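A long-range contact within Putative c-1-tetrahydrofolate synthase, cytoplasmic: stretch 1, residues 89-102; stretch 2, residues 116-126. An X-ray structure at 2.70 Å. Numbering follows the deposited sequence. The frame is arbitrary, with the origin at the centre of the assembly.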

# COMPACT_ATOMS: atom_id res chain seq x y z
N LYS A 89 9.33 24.42 -11.90
CA LYS A 89 8.99 25.81 -11.60
C LYS A 89 7.86 25.86 -10.56
O LYS A 89 7.92 26.64 -9.61
CB LYS A 89 8.58 26.56 -12.87
N LEU A 90 6.85 25.02 -10.76
CA LEU A 90 5.73 24.93 -9.82
C LEU A 90 6.17 24.35 -8.47
O LEU A 90 5.66 24.78 -7.43
CB LEU A 90 4.58 24.10 -10.41
CG LEU A 90 3.93 24.67 -11.68
CD1 LEU A 90 2.99 23.66 -12.33
CD2 LEU A 90 3.20 25.97 -11.38
N ASN A 91 7.10 23.40 -8.48
CA ASN A 91 7.66 22.88 -7.23
C ASN A 91 8.26 24.00 -6.39
O ASN A 91 8.01 24.09 -5.20
CB ASN A 91 8.75 21.82 -7.48
CG ASN A 91 8.19 20.48 -7.91
OD1 ASN A 91 7.10 20.08 -7.51
ND2 ASN A 91 8.97 19.75 -8.71
N ASN A 92 9.03 24.86 -7.05
CA ASN A 92 9.72 25.98 -6.39
C ASN A 92 8.89 27.27 -6.31
O ASN A 92 9.43 28.32 -5.98
CB ASN A 92 11.05 26.26 -7.09
CG ASN A 92 11.98 25.06 -7.10
OD1 ASN A 92 12.28 24.49 -6.05
ND2 ASN A 92 12.44 24.67 -8.28
N ASP A 93 7.59 27.18 -6.63
CA ASP A 93 6.67 28.31 -6.53
C ASP A 93 5.89 28.23 -5.21
O ASP A 93 5.01 27.39 -5.07
CB ASP A 93 5.71 28.31 -7.72
CG ASP A 93 4.85 29.57 -7.80
OD1 ASP A 93 4.82 30.36 -6.84
OD2 ASP A 93 4.21 29.78 -8.85
N PRO A 94 6.22 29.10 -4.24
CA PRO A 94 5.54 29.01 -2.94
C PRO A 94 4.09 29.49 -2.94
O PRO A 94 3.38 29.29 -1.95
CB PRO A 94 6.40 29.89 -2.03
CG PRO A 94 7.10 30.83 -2.93
CD PRO A 94 7.22 30.18 -4.27
N ASN A 95 3.64 30.11 -4.03
CA ASN A 95 2.24 30.49 -4.20
C ASN A 95 1.37 29.27 -4.56
O ASN A 95 0.15 29.29 -4.39
CB ASN A 95 2.09 31.55 -5.30
CG ASN A 95 2.96 32.77 -5.06
OD1 ASN A 95 2.61 33.66 -4.28
ND2 ASN A 95 4.11 32.82 -5.72
N CYS A 96 2.03 28.22 -5.04
CA CYS A 96 1.39 27.00 -5.49
C CYS A 96 1.68 25.88 -4.50
O CYS A 96 2.84 25.57 -4.23
CB CYS A 96 1.91 26.63 -6.88
SG CYS A 96 1.97 24.87 -7.23
N HIS A 97 0.62 25.28 -3.98
CA HIS A 97 0.72 24.26 -2.93
C HIS A 97 0.34 22.87 -3.43
O HIS A 97 0.87 21.87 -2.95
CB HIS A 97 -0.15 24.65 -1.73
CG HIS A 97 0.17 26.00 -1.19
ND1 HIS A 97 -0.29 27.16 -1.76
CD2 HIS A 97 0.93 26.38 -0.14
CE1 HIS A 97 0.16 28.20 -1.09
NE2 HIS A 97 0.90 27.76 -0.09
N GLY A 98 -0.60 22.81 -4.38
CA GLY A 98 -0.97 21.56 -5.04
C GLY A 98 -0.60 21.61 -6.51
O GLY A 98 -0.69 22.67 -7.16
N ILE A 99 -0.17 20.47 -7.05
CA ILE A 99 0.25 20.36 -8.44
C ILE A 99 -0.33 19.10 -9.07
O ILE A 99 -0.02 17.99 -8.63
CB ILE A 99 1.79 20.32 -8.57
CG1 ILE A 99 2.41 21.64 -8.11
CG2 ILE A 99 2.21 20.03 -10.01
CD1 ILE A 99 3.93 21.64 -8.08
N ILE A 100 -1.18 19.27 -10.08
CA ILE A 100 -1.67 18.14 -10.87
C ILE A 100 -1.28 18.30 -12.34
O ILE A 100 -1.27 19.41 -12.87
CB ILE A 100 -3.20 17.95 -10.75
CG1 ILE A 100 -3.97 19.23 -11.09
CG2 ILE A 100 -3.56 17.50 -9.35
CD1 ILE A 100 -5.42 19.00 -11.46
N VAL A 101 -0.94 17.19 -12.97
CA VAL A 101 -0.70 17.14 -14.40
C VAL A 101 -1.88 16.43 -15.01
O VAL A 101 -2.15 15.27 -14.68
CB VAL A 101 0.58 16.36 -14.74
CG1 VAL A 101 0.66 16.09 -16.23
CG2 VAL A 101 1.81 17.14 -14.26
N GLN A 102 -2.60 17.12 -15.90
CA GLN A 102 -3.82 16.58 -16.48
C GLN A 102 -3.51 15.45 -17.45
O GLN A 102 -2.72 15.63 -18.38
CB GLN A 102 -4.62 17.68 -17.18
CG GLN A 102 -6.02 17.26 -17.61
CD GLN A 102 -6.91 16.86 -16.44
OE1 GLN A 102 -6.87 17.47 -15.37
NE2 GLN A 102 -7.72 15.82 -16.65
N GLU A 116 6.98 12.06 -11.41
CA GLU A 116 8.04 11.84 -10.42
C GLU A 116 8.74 13.16 -10.08
O GLU A 116 9.21 13.34 -8.95
CB GLU A 116 9.06 10.80 -10.93
CG GLU A 116 9.52 9.79 -9.87
CD GLU A 116 8.49 8.69 -9.56
OE1 GLU A 116 7.29 8.87 -9.90
OE2 GLU A 116 8.87 7.65 -8.98
N LYS A 117 8.78 14.08 -11.05
CA LYS A 117 9.33 15.43 -10.85
C LYS A 117 8.61 16.22 -9.77
O LYS A 117 9.21 17.09 -9.13
CB LYS A 117 9.30 16.24 -12.15
CG LYS A 117 10.58 16.17 -12.96
CD LYS A 117 11.64 17.15 -12.47
CE LYS A 117 12.97 16.92 -13.18
NZ LYS A 117 14.04 17.88 -12.76
N ILE A 118 7.31 15.96 -9.59
CA ILE A 118 6.53 16.68 -8.59
C ILE A 118 7.09 16.39 -7.20
O ILE A 118 7.42 15.24 -6.89
CB ILE A 118 5.03 16.31 -8.63
CG1 ILE A 118 4.40 16.71 -9.96
CG2 ILE A 118 4.28 16.99 -7.49
CD1 ILE A 118 3.04 16.08 -10.21
N HIS A 119 7.21 17.43 -6.39
CA HIS A 119 7.67 17.27 -5.02
C HIS A 119 6.59 16.55 -4.20
O HIS A 119 5.41 16.91 -4.29
CB HIS A 119 8.01 18.63 -4.41
CG HIS A 119 9.40 19.10 -4.74
ND1 HIS A 119 10.14 19.88 -3.88
CD2 HIS A 119 10.18 18.87 -5.82
CE1 HIS A 119 11.32 20.12 -4.43
NE2 HIS A 119 11.37 19.52 -5.60
N PRO A 120 6.98 15.53 -3.42
CA PRO A 120 6.04 14.75 -2.62
C PRO A 120 5.01 15.58 -1.86
O PRO A 120 3.85 15.15 -1.74
CB PRO A 120 6.95 14.02 -1.63
CG PRO A 120 8.21 13.84 -2.37
CD PRO A 120 8.36 15.03 -3.28
N HIS A 121 5.42 16.74 -1.35
CA HIS A 121 4.55 17.59 -0.53
C HIS A 121 3.60 18.49 -1.34
O HIS A 121 2.80 19.22 -0.75
CB HIS A 121 5.38 18.42 0.47
CG HIS A 121 6.13 19.57 -0.14
ND1 HIS A 121 7.44 19.46 -0.57
CD2 HIS A 121 5.76 20.85 -0.37
CE1 HIS A 121 7.83 20.62 -1.05
NE2 HIS A 121 6.84 21.49 -0.94
N LYS A 122 3.68 18.44 -2.67
CA LYS A 122 2.74 19.16 -3.53
C LYS A 122 1.94 18.22 -4.44
O LYS A 122 1.23 18.67 -5.35
CB LYS A 122 3.48 20.20 -4.38
CG LYS A 122 4.20 21.26 -3.57
CD LYS A 122 4.70 22.39 -4.45
CE LYS A 122 5.28 23.53 -3.61
NZ LYS A 122 5.62 24.72 -4.43
N ASP A 123 2.03 16.92 -4.18
CA ASP A 123 1.40 15.90 -5.02
C ASP A 123 -0.09 15.76 -4.68
O ASP A 123 -0.51 14.80 -4.03
CB ASP A 123 2.14 14.57 -4.81
CG ASP A 123 1.54 13.42 -5.60
OD1 ASP A 123 0.90 13.65 -6.64
OD2 ASP A 123 1.73 12.26 -5.18
N ALA A 124 -0.88 16.72 -5.15
CA ALA A 124 -2.30 16.81 -4.78
C ALA A 124 -3.15 15.58 -5.14
O ALA A 124 -4.14 15.29 -4.45
CB ALA A 124 -2.92 18.07 -5.40
N ASP A 125 -2.79 14.88 -6.21
CA ASP A 125 -3.51 13.66 -6.60
C ASP A 125 -2.98 12.40 -5.89
O ASP A 125 -3.63 11.35 -5.93
CB ASP A 125 -3.48 13.46 -8.13
CG ASP A 125 -4.71 14.04 -8.83
OD1 ASP A 125 -5.82 13.95 -8.26
OD2 ASP A 125 -4.56 14.56 -9.97
N ALA A 126 -1.83 12.51 -5.24
CA ALA A 126 -1.22 11.38 -4.53
C ALA A 126 -0.82 10.26 -5.48
O ALA A 126 -1.06 9.08 -5.20
CB ALA A 126 -2.16 10.86 -3.46
O HOH W 1 -0.50 15.08 -8.15
O HOH W 2 -1.63 14.82 -10.97

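The apolar centre of the contact is built on Ile99 and Ile118, both buried: Ile99 CG2 lies 4.0 Å from Ile118 CG1, and Val101 CG2 approaches Ile118 CD1 at 4.4 Å. Ile99 also reaches the aliphatic part of Lys122, its CD1 packing 3.8 Å from Lys122 CD, so the methylenes of the lysine extend the hydrocarbon surface. On the other side of the strand, Ile100 CG2 rests 4.0 Å from Ala124 CB, and the same methyl of Ala124 sits 4.0 Å from Gly98 CA. A CB on Gly98, placed ideally, would fall only 3.3 Å from Ala124 CB, so the glycine leaves room for this close passage. The backbones meet here through one hydrogen bond, Ile99 N to Lys122 O (2.8 Å), backed by a CA-H...O contact in which Lys122 CA lies 3.3 Å from His97 O.

Along the strand, two waters bridge to stretch 2, adding to the direct hydrogen bonds. Water 1 donates to Ile99 O (3.0 Å) and Asp123 OD1 (2.5 Å) and accepts from Asp125 N (3.0 Å); water 2 accepts from Val101 N (3.2 Å) and donates to Asp125 OD2 (3.1 Å).

The long side chain of Lys122, m at chi1 and t thereafter, delivers its ammonium to a nest of carbonyls where the helix gives way to a turn. Lys122 NZ donates to Leu90 O (3.0 Å), Asn91 O (2.6 Å) and Cys96 O (2.9 Å), and weakly to Asp93 O (2.8 Å). The charge is thus met by backbone oxygens.

Asn91 grips the other stretch with both ends of its amide: OD1 accepts from His119 N (2.9 Å, 162°), while ND2 donates to Lys117 O (2.7 Å). Asn91 CB lies over one face of the His119 ring, 3.9 Å from its centroid.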